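Local coordinates for protein Kit ligand (Mus musculus, PDB 2O27) that acts as a dimeric cytokine that binds two copies of the receptor tyrosine kinase KIT, bringing them together and triggering their activation by autophosphorylation, at residues Thr27-Ala32 with Val47-Leu52; Thr56-Phe61 with Ser69-Ile74. All coordinates share one frame; numbering follows the deposited sequence.

Interaction 1: residues Thr27-Ala32 with Val47-Leu52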
# COMPACT_ATOMS: atom_id res chain seq x y z
N THR A 27 -5.97 0.92 -9.62
CA THR A 27 -6.82 0.81 -10.79
C THR A 27 -7.53 2.10 -11.18
O THR A 27 -8.19 2.73 -10.36
CB THR A 27 -7.88 -0.29 -10.58
OG1 THR A 27 -7.21 -1.55 -10.42
CG2 THR A 27 -8.81 -0.38 -11.79
N LEU A 28 -7.40 2.46 -12.46
CA LEU A 28 -8.02 3.67 -13.02
C LEU A 28 -8.52 3.40 -14.46
O LEU A 28 -7.81 2.81 -15.28
CB LEU A 28 -6.98 4.80 -13.04
CG LEU A 28 -7.31 6.13 -13.72
CD1 LEU A 28 -8.42 6.88 -12.96
CD2 LEU A 28 -6.04 6.97 -13.78
N ASN A 29 -9.76 3.78 -14.73
CA ASN A 29 -10.32 3.63 -16.07
C ASN A 29 -9.80 4.89 -16.73
O ASN A 29 -10.33 5.99 -16.56
CB ASN A 29 -11.85 3.59 -16.01
CG ASN A 29 -12.35 2.44 -15.15
OD1 ASN A 29 -11.83 1.32 -15.24
ND2 ASN A 29 -13.33 2.70 -14.32
N TYR A 30 -8.70 4.71 -17.44
CA TYR A 30 -7.97 5.78 -18.10
C TYR A 30 -8.69 6.22 -19.36
O TYR A 30 -9.11 5.38 -20.17
CB TYR A 30 -6.56 5.26 -18.41
CG TYR A 30 -5.59 6.30 -18.92
CD1 TYR A 30 -4.95 7.18 -18.04
CD2 TYR A 30 -5.30 6.40 -20.28
CE1 TYR A 30 -4.04 8.14 -18.52
CE2 TYR A 30 -4.40 7.34 -20.77
CZ TYR A 30 -3.78 8.21 -19.88
OH TYR A 30 -2.88 9.12 -20.35
N VAL A 31 -8.86 7.53 -19.51
CA VAL A 31 -9.52 8.11 -20.68
C VAL A 31 -8.46 8.39 -21.75
O VAL A 31 -7.69 9.34 -21.65
CB VAL A 31 -10.25 9.43 -20.31
CG1 VAL A 31 -10.79 10.11 -21.56
CG2 VAL A 31 -11.40 9.13 -19.32
N ALA A 32 -8.43 7.54 -22.78
CA ALA A 32 -7.46 7.65 -23.87
C ALA A 32 -7.35 9.02 -24.53
O ALA A 32 -8.36 9.67 -24.80
CB ALA A 32 -7.77 6.60 -24.93
N VAL A 47 -11.90 13.45 -14.47
CA VAL A 47 -12.16 13.87 -13.11
C VAL A 47 -13.15 12.87 -12.50
O VAL A 47 -13.04 12.52 -11.33
CB VAL A 47 -12.69 15.33 -13.10
CG1 VAL A 47 -14.18 15.38 -13.35
CG2 VAL A 47 -12.29 16.01 -11.83
N ILE A 48 -14.09 12.39 -13.30
CA ILE A 48 -15.06 11.43 -12.80
C ILE A 48 -14.33 10.11 -12.47
O ILE A 48 -14.57 9.51 -11.42
CB ILE A 48 -16.20 11.19 -13.83
CG1 ILE A 48 -17.18 12.37 -13.79
CG2 ILE A 48 -16.94 9.90 -13.54
CD1 ILE A 48 -18.30 12.31 -14.89
N GLN A 49 -13.41 9.70 -13.35
CA GLN A 49 -12.64 8.46 -13.15
C GLN A 49 -11.71 8.55 -11.92
O GLN A 49 -11.54 7.58 -11.19
CB GLN A 49 -11.80 8.14 -14.40
CG GLN A 49 -12.61 7.75 -15.63
CD GLN A 49 -13.70 6.72 -15.32
OE1 GLN A 49 -13.50 5.77 -14.57
NE2 GLN A 49 -14.87 6.92 -15.92
N LEU A 50 -11.11 9.70 -11.69
CA LEU A 50 -10.22 9.84 -10.56
C LEU A 50 -11.06 9.70 -9.29
O LEU A 50 -10.64 9.04 -8.35
CB LEU A 50 -9.50 11.19 -10.59
CG LEU A 50 -8.43 11.23 -11.68
CD1 LEU A 50 -7.94 12.68 -11.91
CD2 LEU A 50 -7.28 10.28 -11.28
N SER A 51 -12.23 10.31 -9.30
CA SER A 51 -13.15 10.27 -8.18
C SER A 51 -13.46 8.80 -7.83
O SER A 51 -13.37 8.42 -6.67
CB SER A 51 -14.43 11.02 -8.53
OG SER A 51 -15.37 11.01 -7.47
N LEU A 52 -13.82 8.00 -8.83
CA LEU A 52 -14.09 6.58 -8.60
C LEU A 52 -12.86 5.88 -8.01
O LEU A 52 -12.97 5.20 -7.00
CB LEU A 52 -14.49 5.88 -9.90
CG LEU A 52 -15.78 6.22 -10.67
CD1 LEU A 52 -16.01 5.13 -11.73
CD2 LEU A 52 -16.98 6.31 -9.72
O HOH W 1 -11.18 5.04 -12.75

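Interaction 2: residues Thr56-Phe61 with Ser69-Ile74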
# COMPACT_ATOMS: atom_id res chain seq x y z
N THR A 56 -12.45 3.99 -4.25
CA THR A 56 -11.97 2.63 -4.08
C THR A 56 -10.70 2.59 -3.23
O THR A 56 -10.57 1.75 -2.33
CB THR A 56 -11.70 2.00 -5.49
OG1 THR A 56 -12.95 1.70 -6.13
CG2 THR A 56 -10.86 0.74 -5.38
N LEU A 57 -9.76 3.52 -3.49
CA LEU A 57 -8.50 3.58 -2.74
C LEU A 57 -8.74 3.84 -1.25
O LEU A 57 -8.15 3.16 -0.40
CB LEU A 57 -7.60 4.70 -3.27
CG LEU A 57 -6.09 4.52 -3.54
CD1 LEU A 57 -5.38 5.82 -3.13
CD2 LEU A 57 -5.49 3.31 -2.81
N LEU A 58 -9.57 4.83 -0.94
CA LEU A 58 -9.88 5.20 0.44
C LEU A 58 -10.36 4.03 1.30
O LEU A 58 -9.95 3.88 2.45
CB LEU A 58 -10.94 6.31 0.48
CG LEU A 58 -11.22 6.83 1.91
CD1 LEU A 58 -10.01 7.57 2.43
CD2 LEU A 58 -12.46 7.75 1.91
N ASP A 59 -11.24 3.22 0.73
CA ASP A 59 -11.80 2.08 1.43
C ASP A 59 -10.73 1.03 1.78
O ASP A 59 -11.01 0.04 2.44
CB ASP A 59 -12.89 1.47 0.55
CG ASP A 59 -13.42 0.15 1.09
OD1 ASP A 59 -13.11 -0.90 0.49
OD2 ASP A 59 -14.14 0.17 2.10
N LYS A 60 -9.49 1.28 1.36
CA LYS A 60 -8.44 0.33 1.67
C LYS A 60 -7.67 0.70 2.93
O LYS A 60 -6.82 -0.04 3.36
CB LYS A 60 -7.49 0.18 0.47
CG LYS A 60 -7.98 -0.82 -0.58
CD LYS A 60 -9.25 -0.37 -1.27
CE LYS A 60 -10.04 -1.54 -1.88
NZ LYS A 60 -9.19 -2.43 -2.70
N PHE A 61 -7.98 1.84 3.52
CA PHE A 61 -7.26 2.28 4.70
C PHE A 61 -8.17 2.54 5.87
O PHE A 61 -9.38 2.71 5.69
CB PHE A 61 -6.47 3.56 4.40
CG PHE A 61 -5.47 3.41 3.28
CD1 PHE A 61 -5.88 3.49 1.95
CD2 PHE A 61 -4.15 3.12 3.55
CE1 PHE A 61 -4.98 3.28 0.93
CE2 PHE A 61 -3.23 2.90 2.51
CZ PHE A 61 -3.67 2.98 1.21
N SER A 69 -2.31 10.63 8.17
CA SER A 69 -2.48 9.30 7.66
C SER A 69 -2.85 9.29 6.19
O SER A 69 -3.28 10.31 5.64
CB SER A 69 -3.56 8.58 8.46
OG SER A 69 -4.83 9.17 8.26
N ASN A 70 -2.69 8.14 5.56
CA ASN A 70 -3.04 8.00 4.16
C ASN A 70 -4.54 8.23 4.02
O ASN A 70 -4.99 8.89 3.08
CB ASN A 70 -2.66 6.60 3.67
CG ASN A 70 -1.15 6.40 3.59
OD1 ASN A 70 -0.39 7.33 3.85
ND2 ASN A 70 -0.72 5.20 3.23
N TYR A 71 -5.32 7.72 4.98
CA TYR A 71 -6.77 7.88 4.92
C TYR A 71 -7.14 9.36 4.82
O TYR A 71 -7.91 9.75 3.95
CB TYR A 71 -7.47 7.28 6.17
CG TYR A 71 -8.98 7.37 6.12
CD1 TYR A 71 -9.74 6.30 5.65
CD2 TYR A 71 -9.65 8.53 6.49
CE1 TYR A 71 -11.14 6.38 5.54
CE2 TYR A 71 -11.06 8.63 6.38
CZ TYR A 71 -11.78 7.54 5.90
OH TYR A 71 -13.15 7.58 5.80
N SER A 72 -6.58 10.18 5.70
CA SER A 72 -6.88 11.62 5.72
C SER A 72 -6.50 12.36 4.43
O SER A 72 -7.31 13.11 3.89
CB SER A 72 -6.18 12.29 6.91
OG SER A 72 -4.80 11.98 6.94
N ILE A 73 -5.28 12.15 3.94
CA ILE A 73 -4.82 12.79 2.72
C ILE A 73 -5.71 12.39 1.53
O ILE A 73 -6.18 13.22 0.77
CB ILE A 73 -3.35 12.39 2.38
CG1 ILE A 73 -2.42 12.67 3.57
CG2 ILE A 73 -2.87 13.19 1.18
CD1 ILE A 73 -1.01 12.04 3.39
N ILE A 74 -5.93 11.09 1.37
CA ILE A 74 -6.76 10.60 0.28
C ILE A 74 -8.18 11.17 0.37
O ILE A 74 -8.79 11.56 -0.64
CB ILE A 74 -6.84 9.05 0.32
CG1 ILE A 74 -5.48 8.45 -0.03
CG2 ILE A 74 -7.94 8.55 -0.63
CD1 ILE A 74 -5.38 6.93 0.24

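Interaction 1: residues Thr27-Ala32 with Val47-Leu52
Two side-chain amides, those of N29 and Q49, are the flat groups of this contact, and they meet with their planes turned 61° apart. The N29 amide offers an N-H within its own plane: ND2 of N29 donates to OE1 of Q49 over 3.1 Å at a moderately bent N-H...O angle of 150°. On the acceptor side the donor sits above the carbonyl plane of Q49 and does not lie along a lone pair; the two side chains cross at about a right angle. The other end of the N29 amide, OD1, is tied to the hydroxyl of T105, so both polar ends of the asparagine are engaged and its rotation is fixed.

Beside this bond a water links the two backbones. It accepts from N29 N at 2.7 Å and donates to Q49 O and Q49 OE1, so OE1 receives two bonds. With CG anti to its carbonyl carbon, Q49 sets this methylene 3.0 Å from N29 O, and a bend at chi2 then turns the amide back toward N29; V31 CG2 meets the same CG more loosely. Glutamine suits the place because its aliphatic stem packs against the strand while its amide reaches a polar partner. Toward the interior the contact turns apolar: L28, with CG anti to its backbone N, carries CD1 to 4.0 Å from L50 CD2 and also against the backbone of Q49.

The strand runs nearly antiparallel to the helix segment, with axes 7.7 Å apart at closest approach. Backbone bonds from L28 and Y30 pair strand 26-30 with strand 104-108 in the two-stranded sheet of this short-chain four-helix bundle, while L50 also packs on helix 110-124, and V47 and S51 face helix 70-91.

Interaction 2: residues Thr56-Phe61 with Ser69-Ile74
With CG anti to the backbone N in both L58 (chi1 -176°) and Y71 (chi1 -177°), the two side chains swing toward each other from adjacent helix ends. L58 CD1 thereby comes to rest over one face of the Y71 ring, 3.6 Å from its centroid and 19° off the normal, a CH-pi contact displaced slightly toward the rim. The same methyl touches Y71 O and I74 CG2. A branched leucine suits this position, since CD1 presses on the ring while CD2 reaches along it toward the phenol end.

F61 has CG anti to its carbonyl carbon, and its ring lies between the N70 stem and I74 CD1, with L57 CD2 in its plane at the edge. N70 CB lies over one face, 4.2 Å from the centroid, in a second CH-pi contact. The N70 amide stands steeply to that ring, with ND2 3.5 Å from F61 CE2; ND2 donates to N19 O of the same chain, so the stem serves the phenyl while the polar end is satisfied elsewhere. F61 O approaches the Y71 ring at its edge.

I74 CD1 reaches 3.5 Å from L57 CD1 and 3.7 Å from F61 CE1, while its CG2 branch serves L58, so this beta-branched residue fills two directions at once.

A type I turn from L58 to F61 ends the first segment, and S69 N-caps the second, its OG accepting from S72 N; S72 OG in turn donates to S69 O at 2.6 Å. Turn and cap shape the two ends; the apolar and CH-pi contacts join helix 43-58 to helix 70-91, with L16 of helix 13-18 packing on N70 and I74. N19 of the second subunit packs on F61 and N70, and D23 of that subunit forms a salt bridge with K60.

In the fold
Helix 43-58 joins the two contacts: interaction 1 uses its middle and interaction 2 its C-terminal end, the segments 47-52 and 56-61 following closely in sequence. Their centres are about 17 Å apart, and beyond this adjacency they do not touch. Interaction 1 lies near the middle of the chain, about 6 Å between centres, and packs the small sheet on the helix with a mix of amide, water and apolar contacts. Interaction 2, about 14 Å from the chain's centre, is wholly without cross-segment hydrogen bonds and borders the second subunit, which does not touch the segments of interaction 1. The first, partly buried, joins the small sheet to the bundle; the second lies at the end beside the other subunit.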